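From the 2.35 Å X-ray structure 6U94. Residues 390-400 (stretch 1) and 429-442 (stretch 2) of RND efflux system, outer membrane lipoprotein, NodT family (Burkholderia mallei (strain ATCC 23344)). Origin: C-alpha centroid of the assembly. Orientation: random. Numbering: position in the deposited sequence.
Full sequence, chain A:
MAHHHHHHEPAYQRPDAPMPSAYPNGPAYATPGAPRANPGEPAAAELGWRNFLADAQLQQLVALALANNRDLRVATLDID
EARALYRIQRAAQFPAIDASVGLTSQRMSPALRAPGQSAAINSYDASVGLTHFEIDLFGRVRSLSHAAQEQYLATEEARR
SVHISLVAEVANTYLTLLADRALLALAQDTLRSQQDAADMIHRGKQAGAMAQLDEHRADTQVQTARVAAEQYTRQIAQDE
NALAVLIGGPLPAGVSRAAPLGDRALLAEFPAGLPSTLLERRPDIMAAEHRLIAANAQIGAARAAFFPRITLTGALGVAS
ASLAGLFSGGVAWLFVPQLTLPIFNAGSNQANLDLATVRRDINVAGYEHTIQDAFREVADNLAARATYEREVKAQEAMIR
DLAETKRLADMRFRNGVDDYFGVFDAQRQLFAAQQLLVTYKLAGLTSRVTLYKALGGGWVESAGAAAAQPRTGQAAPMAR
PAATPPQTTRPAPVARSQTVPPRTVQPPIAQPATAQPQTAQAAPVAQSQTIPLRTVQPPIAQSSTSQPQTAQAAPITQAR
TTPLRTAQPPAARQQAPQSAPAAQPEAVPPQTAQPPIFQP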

# COMPACT_ATOMS: atom_id res chain seq x y z
N ARG A 390 -4.42 -13.76 -2.01
CA ARG A 390 -5.50 -14.73 -2.13
C ARG A 390 -6.56 -14.24 -3.11
O ARG A 390 -7.04 -15.01 -3.95
N GLU A 391 -6.93 -12.96 -3.02
CA GLU A 391 -7.95 -12.42 -3.92
C GLU A 391 -7.47 -12.41 -5.36
O GLU A 391 -8.28 -12.60 -6.29
N VAL A 392 -6.18 -12.16 -5.58
CA VAL A 392 -5.64 -12.18 -6.94
C VAL A 392 -5.82 -13.56 -7.57
O VAL A 392 -6.29 -13.70 -8.70
N LYS A 393 -5.44 -14.61 -6.83
CA LYS A 393 -5.56 -15.97 -7.36
C LYS A 393 -7.01 -16.36 -7.58
O LYS A 393 -7.34 -17.03 -8.56
N ALA A 394 -7.90 -15.94 -6.67
CA ALA A 394 -9.32 -16.21 -6.86
C ALA A 394 -9.86 -15.48 -8.08
O ALA A 394 -10.62 -16.05 -8.87
N GLN A 395 -9.46 -14.22 -8.26
CA GLN A 395 -9.92 -13.45 -9.41
C GLN A 395 -9.39 -14.03 -10.72
O GLN A 395 -10.06 -13.93 -11.75
N GLU A 396 -8.20 -14.63 -10.69
CA GLU A 396 -7.64 -15.19 -11.91
C GLU A 396 -8.37 -16.46 -12.33
O GLU A 396 -8.62 -16.67 -13.52
N ALA A 397 -8.73 -17.31 -11.36
CA ALA A 397 -9.52 -18.50 -11.69
C ALA A 397 -10.93 -18.12 -12.11
O ALA A 397 -11.53 -18.80 -12.95
N MET A 398 -11.47 -17.03 -11.56
CA MET A 398 -12.77 -16.54 -12.00
C MET A 398 -12.71 -16.04 -13.43
O MET A 398 -13.59 -16.33 -14.25
N ILE A 399 -11.66 -15.28 -13.76
CA ILE A 399 -11.46 -14.82 -15.13
C ILE A 399 -11.24 -16.00 -16.07
O ILE A 399 -11.62 -15.96 -17.24
N ARG A 400 -10.66 -17.09 -15.56
CA ARG A 400 -10.45 -18.27 -16.39
C ARG A 400 -11.77 -18.93 -16.77
O ARG A 400 -11.94 -19.38 -17.91
N GLN A 429 -19.48 -9.63 -17.23
CA GLN A 429 -18.85 -10.15 -16.02
C GLN A 429 -17.35 -10.32 -16.21
O GLN A 429 -16.58 -10.13 -15.26
N LEU A 430 -16.91 -10.69 -17.42
CA LEU A 430 -15.49 -10.87 -17.67
C LEU A 430 -14.74 -9.55 -17.56
O LEU A 430 -13.70 -9.46 -16.90
N PHE A 431 -15.26 -8.50 -18.20
CA PHE A 431 -14.60 -7.20 -18.17
C PHE A 431 -14.57 -6.63 -16.75
O PHE A 431 -13.59 -5.96 -16.38
N ALA A 432 -15.61 -6.88 -15.96
CA ALA A 432 -15.59 -6.42 -14.57
C ALA A 432 -14.54 -7.18 -13.76
O ALA A 432 -13.87 -6.59 -12.91
N ALA A 433 -14.39 -8.47 -14.03
CA ALA A 433 -13.42 -9.27 -13.29
C ALA A 433 -11.99 -8.93 -13.68
O ALA A 433 -11.08 -8.99 -12.84
N GLN A 434 -11.76 -8.57 -14.95
CA GLN A 434 -10.42 -8.22 -15.39
C GLN A 434 -9.97 -6.89 -14.78
O GLN A 434 -8.78 -6.72 -14.46
N GLN A 435 -10.89 -5.95 -14.62
CA GLN A 435 -10.55 -4.70 -13.94
C GLN A 435 -10.23 -4.95 -12.47
O GLN A 435 -9.26 -4.39 -11.94
N LEU A 436 -11.02 -5.79 -11.80
CA LEU A 436 -10.77 -6.08 -10.40
C LEU A 436 -9.42 -6.74 -10.18
O LEU A 436 -8.79 -6.54 -9.14
N LEU A 437 -8.95 -7.54 -11.15
CA LEU A 437 -7.66 -8.20 -11.00
C LEU A 437 -6.53 -7.19 -10.89
O LEU A 437 -5.61 -7.36 -10.08
N VAL A 438 -6.57 -6.13 -11.70
CA VAL A 438 -5.52 -5.12 -11.66
C VAL A 438 -5.53 -4.41 -10.31
O VAL A 438 -4.48 -4.22 -9.69
N THR A 439 -6.72 -4.02 -9.84
CA THR A 439 -6.81 -3.32 -8.56
C THR A 439 -6.33 -4.19 -7.41
O THR A 439 -5.69 -3.70 -6.47
N TYR A 440 -6.62 -5.50 -7.46
CA TYR A 440 -6.15 -6.41 -6.43
C TYR A 440 -4.64 -6.61 -6.49
O TYR A 440 -3.99 -6.80 -5.46
N LYS A 441 -4.06 -6.59 -7.70
CA LYS A 441 -2.61 -6.67 -7.81
C LYS A 441 -1.95 -5.42 -7.23
O LYS A 441 -0.93 -5.52 -6.54
N LEU A 442 -2.53 -4.25 -7.50
CA LEU A 442 -1.96 -3.01 -6.99
C LEU A 442 -2.05 -2.95 -5.47
O LEU A 442 -1.11 -2.50 -4.80

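The two helices run nearly antiparallel, at 162° between their N-to-C directions, and their axes approach to 8.9 Å. That spacing lets side chains interlock, and the packing centres on Ile-399, Tyr-440 and Leu-437.

Ile-399 covers the most surface. Its CA-to-CB bond points sideways, but an m, t rotamer brings the end of the chain inward, into a hole formed by Leu-430, Ala-433, Gln-434 and Leu-437. CG1 of Ile-399 lies 3.6 Å from CB of Ala-433, whose small methyl points toward the other helix and leaves room for the branched chain. CD1 of Ile-399 reaches CD2 of Leu-437 at 3.7 Å, while its CG2 meets CD1 of Leu-430 at 3.9 Å. Met-398 adds to the apolar cover over the same alanine, its CE 3.6 Å from Ala-433 CB.

Leu-437 is a knob in the reverse direction, seated among Val-392, Gln-395, Glu-396 and Ile-399. Its t, p rotamer spreads the two methyls: CD2 of Leu-437 packs on CD1 of Ile-399, and CD1 of Leu-437 lies 3.8 Å from CG1 of Val-392. The aliphatic CG of Glu-396 lies against both methyls, 3.7 Å from Leu-437 CD1 and 3.9 Å from Leu-437 CD2.

The CA-to-CB bond of Tyr-440 points toward stretch 1, with chi1 in m. Glu-391 lays its CB over one ring face, 4.0 Å from the centroid of the Tyr-440 ring and 10° off the normal, a CH-pi contact that uses the aliphatic part of an acidic residue. Val-392, with chi1 in t, sets CG2 3.8 Å from Tyr-440 CB. Buried Gln-395 fits between Tyr-440 and Ala-433, its long chain, with chi1 in t and chi2 in p, filling a hole completed by Leu-436 and Leu-437.

No clear hydrogen bond crosses the interface. Glu-396 OE2 and Lys-441 NZ are 4.2 Å apart, opposite charges beyond salt-bridge range.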

# COMPACT_ATOMS: atom_id res chain seq x y z
CB ARG A 390 -6.13 -14.99 -0.76
CG ARG A 390 -5.85 -16.37 -0.19
CD ARG A 390 -5.84 -16.32 1.33
NE ARG A 390 -6.98 -15.59 1.86
CZ ARG A 390 -6.97 -14.94 3.02
NH1 ARG A 390 -5.88 -14.92 3.77
NH2 ARG A 390 -8.06 -14.29 3.43
CB GLU A 391 -8.34 -11.02 -3.47
CG GLU A 391 -9.46 -11.00 -2.45
CD GLU A 391 -10.74 -11.62 -2.98
OE1 GLU A 391 -11.05 -11.43 -4.18
OE2 GLU A 391 -11.44 -12.30 -2.20
CB VAL A 392 -4.16 -11.75 -6.94
CG1 VAL A 392 -3.52 -12.01 -8.29
CG2 VAL A 392 -4.04 -10.27 -6.57
CB LYS A 393 -4.86 -16.96 -6.42
CG LYS A 393 -3.35 -16.87 -6.47
CD LYS A 393 -2.71 -17.52 -5.25
CE LYS A 393 -1.20 -17.39 -5.26
NZ LYS A 393 -0.56 -18.27 -6.28
CB ALA A 394 -10.10 -15.81 -5.61
CB GLN A 395 -9.51 -11.99 -9.26
CG GLN A 395 -10.33 -11.01 -10.08
CD GLN A 395 -11.74 -10.83 -9.55
OE1 GLN A 395 -12.63 -10.35 -10.26
NE2 GLN A 395 -11.96 -11.21 -8.30
CB GLU A 396 -6.14 -15.46 -11.72
CG GLU A 396 -5.28 -14.21 -11.79
CD GLU A 396 -3.83 -14.47 -11.45
OE1 GLU A 396 -3.54 -15.49 -10.78
OE2 GLU A 396 -2.97 -13.66 -11.85
CB ALA A 397 -9.56 -19.45 -10.50
CB MET A 398 -13.26 -15.44 -11.05
CG MET A 398 -14.77 -15.32 -10.97
SD MET A 398 -15.29 -14.10 -9.75
CE MET A 398 -14.87 -12.58 -10.59
CB ILE A 399 -10.28 -13.82 -15.19
CG1 ILE A 399 -10.67 -12.51 -14.50
CG2 ILE A 399 -9.83 -13.55 -16.62
CD1 ILE A 399 -9.49 -11.58 -14.25
CB ARG A 400 -9.54 -19.27 -15.67
CG ARG A 400 -8.96 -20.34 -16.57
CD ARG A 400 -8.00 -21.25 -15.82
NE ARG A 400 -7.27 -20.55 -14.77
CZ ARG A 400 -7.31 -20.87 -13.48
NH1 ARG A 400 -8.04 -21.91 -13.08
NH2 ARG A 400 -6.62 -20.17 -12.59
CB GLN A 429 -19.48 -11.48 -15.63
CG GLN A 429 -20.90 -11.37 -15.10
CD GLN A 429 -21.42 -12.70 -14.58
OE1 GLN A 429 -20.65 -13.62 -14.31
NE2 GLN A 429 -22.74 -12.81 -14.45
CB LEU A 430 -15.28 -11.50 -19.05
CG LEU A 430 -13.83 -11.65 -19.53
CD1 LEU A 430 -13.05 -12.58 -18.62
CD2 LEU A 430 -13.80 -12.15 -20.97
CB PHE A 431 -15.30 -6.23 -19.13
CG PHE A 431 -14.68 -4.87 -19.18
CD1 PHE A 431 -13.31 -4.72 -19.34
CD2 PHE A 431 -15.47 -3.73 -19.08
CE1 PHE A 431 -12.74 -3.46 -19.39
CE2 PHE A 431 -14.90 -2.47 -19.13
CZ PHE A 431 -13.53 -2.34 -19.28
CB ALA A 432 -16.97 -6.58 -13.95
CB ALA A 433 -13.68 -10.76 -13.50
CB GLN A 434 -10.36 -8.15 -16.91
CG GLN A 434 -10.59 -9.49 -17.60
CD GLN A 434 -10.59 -9.38 -19.11
OE1 GLN A 434 -11.31 -8.57 -19.69
NE2 GLN A 434 -9.76 -10.19 -19.76
CB GLN A 435 -11.70 -3.70 -14.08
CG GLN A 435 -11.97 -3.26 -15.50
CD GLN A 435 -13.28 -2.51 -15.64
OE1 GLN A 435 -14.27 -3.05 -16.13
NE2 GLN A 435 -13.29 -1.25 -15.22
CB LEU A 436 -11.88 -6.98 -9.83
CG LEU A 436 -12.93 -6.29 -8.97
CD1 LEU A 436 -13.74 -7.32 -8.19
CD2 LEU A 436 -12.27 -5.29 -8.03
CB LEU A 437 -7.42 -9.15 -12.17
CG LEU A 437 -6.05 -9.84 -12.21
CD1 LEU A 437 -5.82 -10.64 -10.94
CD2 LEU A 437 -5.94 -10.73 -13.44
CB VAL A 438 -5.69 -4.12 -12.82
CG1 VAL A 438 -4.66 -3.01 -12.72
CG2 VAL A 438 -5.57 -4.83 -14.16
CB THR A 439 -8.25 -2.86 -8.31
OG1 THR A 439 -9.05 -3.99 -7.93
CG2 THR A 439 -8.84 -2.24 -9.57
CB TYR A 440 -6.85 -7.76 -6.54
CG TYR A 440 -8.27 -7.79 -6.02
CD1 TYR A 440 -8.67 -6.96 -4.97
CD2 TYR A 440 -9.21 -8.65 -6.56
CE1 TYR A 440 -9.96 -6.99 -4.49
CE2 TYR A 440 -10.51 -8.69 -6.08
CZ TYR A 440 -10.88 -7.86 -5.05
OH TYR A 440 -12.17 -7.90 -4.58
CB LYS A 441 -2.20 -6.86 -9.27
CG LYS A 441 -2.50 -8.25 -9.83
CD LYS A 441 -2.01 -8.37 -11.27
CE LYS A 441 -2.12 -9.80 -11.77
NZ LYS A 441 -1.55 -9.95 -13.14
CB LEU A 442 -2.67 -1.81 -7.61
CG LEU A 442 -2.29 -0.43 -7.06
CD1 LEU A 442 -0.80 -0.18 -7.21
CD2 LEU A 442 -3.08 0.65 -7.76